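PDB 5OL0: putative silent information regulator 2,Putative silent information regulator 2 from Leishmania infantum, which probably catalyses the NAD-dependent removal of acetyl groups from protein lysines, as a zinc-containing class I sirtuin that is thought to regulate gene expression. Local coordinates for residues L95-G100 with Q126-L131; E144-F149 with M221-F226. All coordinates share one frame; numbering follows the deposited sequence.

How the contacts relate
Contact 1 (95-100 with 126-131) and contact 2 (144-149 with 221-226) follow one another along the chain. Their centres lie about 13 Å apart, and their segments touch. Gln126 O of contact 1 probably accepts a hydrogen bond from His146 ND1 of contact 2 at 3.2 Å. Ile128 CG2 packs on His146 O at 3.5 Å. Trp98 also meets Phe149 edge-to-face, with Trp98 CZ3 3.5 Å from Phe149 CD2. Contact 1 carries the likely NAD(+) residues Gln126 to Asp129. Contact 2 carries the likely proton acceptor His146 and residues that meet the bound peptide. Together they probably border one catalytic cleft.

Contact 1: residues L95-G100 with Q126-L131; sequences LNLWPG and QNIDGL
Leu97 makes the direct side-chain contacts here, reaching from the loop after helix 85-95 to Ile128 and Asp129. Its CB points toward the facing loop. CG stands anti to the carbonyl carbon (chi1 -67°), and the two methyls branch from it onto different neighbours. CD1 goes to Ile128, 3.8 Å from its CG1 and 4.0 Å from its terminal CD1. CD2 goes instead to the next residue, resting 4.0 Å from Asp129 CB. The leucine fork therefore spans two successive residues of 126-131.

Ile128 turns its longer branch to this meeting. Its CG1 sits between the backbone N and the carbonyl carbon (chi1 64°), which sets CG1 and CD1 against Leu97.

Asp129 offers only its CB to Leu97, while its carboxylate is turned to other partners. OD1 accepts from the backbone N of Leu131 at 3.1 Å, with a nearly straight N-H (170°) that meets the oxygen from above the carboxylate plane. OD2 is hydrogen-bonded to Ser45 OG. Both oxygens thus have partners that restrain the group.

No direct hydrogen bond crosses between the loops. A water joins the backbones, donating to Leu97 O at 2.8 Å and to Ile128 O at 2.5 Å. Outside the pair, Leu97 also packs on Phe149.

The Leu131 N to Asp129 OD1 bond closes an Asx turn just ahead of helix 131-134. This loop follows strand 120-125 of the Rossmann-type sheet, and its residues Gln126 to Asp129 probably bind NAD(+) in this sirtuin.

Contact 2: residues E144-F149 with M221-F226; sequences EAHGSF and MQVHPF
His146 and Ala145 meet Val223 and Phe226 mainly through apolar contacts. Val223 CG1 lies 3.7 Å from His146 CE1 and approaches the imidazole obliquely. It stands anti to the backbone N (chi1 178°), the position that carries it to the ring. Ala145 CB comes to the edge of the Phe226 ring, near its plane, 3.7 Å from CD1.

The His146 and Phe226 rings are set obliquely, centroids 6.0 Å apart and planes at 53°.

The polar link runs through water. One water lies in the plane of the imidazole at its edge, 2.9 Å from His146 NE2. The same water accepts from the backbone N of Phe226 at 3.0 Å. On the other nitrogen, ND1 is probably hydrogen-bonded to Gln126 O. The imidazole is thus held at both nitrogens, which should limit its rotation.

The bound peptide lies against this contact. Its modified side chain packs on His146 and Val223, and its backbone is hydrogen-bonded to His224. His146 is the likely proton acceptor of the sirtuin reaction. The chemistry implied is that of a water-linked imidazole beside apolar side chains, next to the modified side chain of the peptide.

Contact 1: residues L95-G100 with Q126-L131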
loop_
_atom_site.group_PDB
_atom_site.type_symbol
_atom_site.label_atom_id
_atom_site.label_comp_id
_atom_site.label_asym_id
_atom_site.label_seq_id
_atom_site.Cartn_x
_atom_site.Cartn_y
_atom_site.Cartn_z
ATOM N N LEU A 95 -12.135 6.747 -9.954
ATOM C CA LEU A 95 -11.035 6.771 -9.001
ATOM C C LEU A 95 -9.855 7.589 -9.443
ATOM O O LEU A 95 -9.103 8.012 -8.593
ATOM C CB LEU A 95 -10.577 5.377 -8.693
ATOM C CG LEU A 95 -11.519 4.588 -7.780
ATOM C CD1 LEU A 95 -11.239 3.117 -7.994
ATOM C CD2 LEU A 95 -11.334 4.942 -6.319
ATOM N N ASN A 96 -9.666 7.755 -10.762
ATOM C CA ASN A 96 -8.604 8.611 -11.316
ATOM C C ASN A 96 -7.199 8.143 -10.950
ATOM O O ASN A 96 -6.344 8.940 -10.662
ATOM C CB ASN A 96 -8.836 10.090 -10.881
ATOM C CG ASN A 96 -9.616 10.851 -11.904
ATOM O OD1 ASN A 96 -9.397 10.677 -13.103
ATOM N ND2 ASN A 96 -10.545 11.690 -11.445
ATOM N N LEU A 97 -6.996 6.827 -10.921
ATOM C CA LEU A 97 -5.743 6.255 -10.450
ATOM C C LEU A 97 -4.675 6.153 -11.527
ATOM O O LEU A 97 -3.614 5.609 -11.269
ATOM C CB LEU A 97 -5.994 4.859 -9.845
ATOM C CG LEU A 97 -6.826 4.982 -8.562
ATOM C CD1 LEU A 97 -7.223 3.613 -8.027
ATOM C CD2 LEU A 97 -6.106 5.751 -7.507
ATOM N N TRP A 98 -4.973 6.656 -12.727
ATOM C CA TRP A 98 -4.037 6.640 -13.865
ATOM C C TRP A 98 -2.849 7.446 -13.425
ATOM O O TRP A 98 -3.045 8.504 -12.827
ATOM C CB TRP A 98 -4.666 7.325 -15.117
ATOM C CG TRP A 98 -6.037 6.848 -15.365
ATOM C CD1 TRP A 98 -7.188 7.523 -15.073
ATOM C CD2 TRP A 98 -6.443 5.539 -15.830
ATOM N NE1 TRP A 98 -8.253 6.778 -15.411
ATOM C CE2 TRP A 98 -7.849 5.530 -15.813
ATOM C CE3 TRP A 98 -5.753 4.404 -16.279
ATOM C CZ2 TRP A 98 -8.614 4.431 -16.260
ATOM C CZ3 TRP A 98 -6.494 3.296 -16.720
ATOM C CH2 TRP A 98 -7.920 3.318 -16.695
ATOM N N PRO A 99 -1.614 6.956 -13.680
ATOM C CA PRO A 99 -0.452 7.733 -13.187
ATOM C C PRO A 99 -0.385 9.135 -13.770
ATOM O O PRO A 99 -0.690 9.350 -14.956
ATOM C CB PRO A 99 0.778 6.903 -13.649
ATOM C CG PRO A 99 0.257 5.947 -14.666
ATOM C CD PRO A 99 -1.171 5.672 -14.269
ATOM N N GLY A 100 -0.048 10.074 -12.906
ATOM C CA GLY A 100 0.175 11.432 -13.280
ATOM C C GLY A 100 -0.914 12.351 -12.763
ATOM O O GLY A 100 -0.780 13.574 -12.944
ATOM N N GLN A 126 0.087 -2.190 -0.627
ATOM C CA GLN A 126 -1.138 -2.754 -1.100
ATOM C C GLN A 126 -1.983 -1.716 -1.863
ATOM O O GLN A 126 -2.992 -2.068 -2.435
ATOM C CB GLN A 126 -1.924 -3.367 0.058
ATOM C CG GLN A 126 -2.391 -2.503 1.182
ATOM C CD GLN A 126 -3.104 -3.347 2.241
ATOM O OE1 GLN A 126 -3.960 -4.143 1.940
ATOM N NE2 GLN A 126 -2.757 -3.177 3.425
ATOM N N ASN A 127 -1.515 -0.476 -1.945
ATOM C CA ASN A 127 -2.198 0.550 -2.710
ATOM C C ASN A 127 -1.960 0.319 -4.217
ATOM O O ASN A 127 -0.927 -0.276 -4.664
ATOM C CB ASN A 127 -1.729 1.938 -2.287
ATOM C CG ASN A 127 -2.161 2.313 -0.896
ATOM O OD1 ASN A 127 -3.119 1.726 -0.329
ATOM N ND2 ASN A 127 -1.517 3.373 -0.348
ATOM N N ILE A 128 -2.914 0.806 -5.010
ATOM C CA ILE A 128 -2.831 0.644 -6.463
ATOM C C ILE A 128 -2.683 1.988 -7.120
ATOM O O ILE A 128 -2.964 2.138 -8.298
ATOM C CB ILE A 128 -4.037 -0.140 -6.965
ATOM C CG1 ILE A 128 -5.381 0.596 -6.731
ATOM C CG2 ILE A 128 -4.056 -1.474 -6.266
ATOM C CD1 ILE A 128 -6.583 -0.255 -7.139
ATOM N N ASP A 129 -2.207 2.972 -6.350
ATOM C CA ASP A 129 -2.151 4.346 -6.838
ATOM C C ASP A 129 -0.817 4.722 -7.461
ATOM O O ASP A 129 -0.665 5.835 -7.887
ATOM C CB ASP A 129 -2.573 5.319 -5.726
ATOM C CG ASP A 129 -1.737 5.187 -4.418
ATOM O OD1 ASP A 129 -0.534 4.816 -4.497
ATOM O OD2 ASP A 129 -2.304 5.470 -3.302
ATOM N N GLY A 130 0.189 3.843 -7.425
ATOM C CA GLY A 130 1.517 4.176 -7.933
ATOM C C GLY A 130 2.283 5.339 -7.273
ATOM O O GLY A 130 3.322 5.797 -7.786
ATOM N N LEU A 131 1.859 5.803 -6.113
ATOM C CA LEU A 131 2.558 6.925 -5.516
ATOM C C LEU A 131 3.925 6.676 -4.932
ATOM O O LEU A 131 4.693 7.597 -4.808
ATOM C CB LEU A 131 1.680 7.627 -4.492
ATOM C CG LEU A 131 0.403 8.145 -5.090
ATOM C CD1 LEU A 131 -0.548 8.718 -4.034
ATOM C CD2 LEU A 131 0.657 9.173 -6.189
HETATM O O HOH W 1 -2.140 3.494 -10.262
#

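Contact 2: residues E144-F149 with M221-F226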
loop_
_atom_site.group_PDB
_atom_site.type_symbol
_atom_site.label_atom_id
_atom_site.label_comp_id
_atom_site.label_asym_id
_atom_site.label_seq_id
_atom_site.Cartn_x
_atom_site.Cartn_y
_atom_site.Cartn_z
ATOM N N GLU A 144 4.812 -3.434 -5.631
ATOM C CA GLU A 144 3.391 -3.113 -5.840
ATOM C C GLU A 144 2.667 -4.407 -5.738
ATOM O O GLU A 144 2.401 -5.019 -6.751
ATOM C CB GLU A 144 3.181 -2.455 -7.233
ATOM C CG GLU A 144 3.609 -0.993 -7.199
ATOM C CD GLU A 144 3.595 -0.237 -8.525
ATOM O OE1 GLU A 144 3.860 -0.863 -9.554
ATOM O OE2 GLU A 144 3.375 0.999 -8.532
ATOM N N ALA A 145 2.356 -4.848 -4.515
ATOM C CA ALA A 145 1.839 -6.180 -4.325
ATOM C C ALA A 145 0.466 -6.474 -4.947
ATOM O O ALA A 145 0.135 -7.641 -5.173
ATOM C CB ALA A 145 1.797 -6.514 -2.840
ATOM N N HIS A 146 -0.309 -5.424 -5.198
ATOM C CA HIS A 146 -1.604 -5.495 -5.842
ATOM C C HIS A 146 -1.664 -4.784 -7.163
ATOM O O HIS A 146 -2.737 -4.418 -7.607
ATOM C CB HIS A 146 -2.660 -4.907 -4.936
ATOM C CG HIS A 146 -2.865 -5.720 -3.698
ATOM N ND1 HIS A 146 -3.470 -5.218 -2.563
ATOM C CD2 HIS A 146 -2.532 -7.000 -3.415
ATOM C CE1 HIS A 146 -3.472 -6.146 -1.629
ATOM N NE2 HIS A 146 -2.902 -7.235 -2.119
ATOM N N GLY A 147 -0.510 -4.592 -7.764
ATOM C CA GLY A 147 -0.382 -3.917 -9.067
ATOM C C GLY A 147 -0.726 -2.462 -9.042
ATOM O O GLY A 147 -0.615 -1.819 -7.998
ATOM N N SER A 148 -1.153 -1.950 -10.204
ATOM C CA SER A 148 -1.486 -0.534 -10.400
ATOM C C SER A 148 -2.059 -0.316 -11.797
ATOM O O SER A 148 -2.186 -1.299 -12.609
ATOM C CB SER A 148 -0.215 0.346 -10.285
ATOM O OG SER A 148 0.550 0.309 -11.498
ATOM N N PHE A 149 -2.400 0.959 -12.069
ATOM C CA PHE A 149 -2.968 1.403 -13.373
ATOM C C PHE A 149 -1.929 1.799 -14.423
ATOM O O PHE A 149 -2.217 2.538 -15.409
ATOM C CB PHE A 149 -3.964 2.533 -13.161
ATOM C CG PHE A 149 -5.300 2.084 -12.604
ATOM C CD1 PHE A 149 -5.393 1.502 -11.342
ATOM C CD2 PHE A 149 -6.463 2.267 -13.324
ATOM C CE1 PHE A 149 -6.630 1.085 -10.844
ATOM C CE2 PHE A 149 -7.688 1.818 -12.853
ATOM C CZ PHE A 149 -7.773 1.227 -11.601
ATOM N N MET A 221 -4.437 -5.117 7.367
ATOM C CA MET A 221 -4.354 -6.504 7.875
ATOM C C MET A 221 -5.498 -7.399 7.505
ATOM O O MET A 221 -5.592 -8.472 8.041
ATOM C CB MET A 221 -4.283 -6.581 9.428
ATOM C CG MET A 221 -3.180 -5.785 10.090
ATOM S SD MET A 221 -1.570 -6.422 9.591
ATOM C CE MET A 221 -1.508 -8.090 10.315
ATOM N N GLN A 222 -6.419 -7.002 6.642
ATOM C CA GLN A 222 -7.517 -7.906 6.332
ATOM C C GLN A 222 -7.485 -8.415 4.902
ATOM O O GLN A 222 -8.401 -9.136 4.509
ATOM C CB GLN A 222 -8.866 -7.229 6.660
ATOM C CG GLN A 222 -8.896 -6.801 8.135
ATOM C CD GLN A 222 -10.264 -6.483 8.656
ATOM O OE1 GLN A 222 -10.907 -5.572 8.161
ATOM N NE2 GLN A 222 -10.721 -7.238 9.669
ATOM N N VAL A 223 -6.446 -8.061 4.133
ATOM C CA VAL A 223 -6.244 -8.609 2.782
ATOM C C VAL A 223 -4.997 -9.490 2.699
ATOM O O VAL A 223 -3.895 -9.050 3.046
ATOM C CB VAL A 223 -6.179 -7.465 1.744
ATOM C CG1 VAL A 223 -5.920 -8.036 0.367
ATOM C CG2 VAL A 223 -7.485 -6.690 1.758
ATOM N N HIS A 224 -5.159 -10.721 2.209
ATOM C CA HIS A 224 -4.176 -11.757 2.301
ATOM C C HIS A 224 -3.774 -12.156 0.928
ATOM O O HIS A 224 -4.570 -11.991 0.028
ATOM C CB HIS A 224 -4.786 -12.948 3.071
ATOM C CG HIS A 224 -5.398 -12.546 4.355
ATOM N ND1 HIS A 224 -4.642 -12.084 5.409
ATOM C CD2 HIS A 224 -6.695 -12.471 4.746
ATOM C CE1 HIS A 224 -5.453 -11.717 6.383
ATOM N NE2 HIS A 224 -6.699 -11.957 6.013
ATOM N N PRO A 225 -2.533 -12.626 0.715
ATOM C CA PRO A 225 -1.518 -12.853 1.730
ATOM C C PRO A 225 -0.647 -11.632 2.220
ATOM O O PRO A 225 0.237 -11.811 3.051
ATOM C CB PRO A 225 -0.628 -13.901 1.058
ATOM C CG PRO A 225 -0.693 -13.588 -0.394
ATOM C CD PRO A 225 -2.086 -13.049 -0.626
ATOM N N PHE A 226 -0.913 -10.443 1.724
ATOM C CA PHE A 226 -0.227 -9.216 2.109
ATOM C C PHE A 226 -0.105 -9.066 3.611
ATOM O O PHE A 226 0.969 -8.769 4.116
ATOM C CB PHE A 226 -0.941 -7.959 1.552
ATOM C CG PHE A 226 -0.138 -6.679 1.742
ATOM C CD1 PHE A 226 0.814 -6.290 0.769
ATOM C CD2 PHE A 226 -0.219 -5.942 2.916
ATOM C CE1 PHE A 226 1.580 -5.126 0.942
ATOM C CE2 PHE A 226 0.547 -4.780 3.093
ATOM C CZ PHE A 226 1.439 -4.364 2.106
HETATM O O HOH W 2 -2.832 -9.636 -0.503
#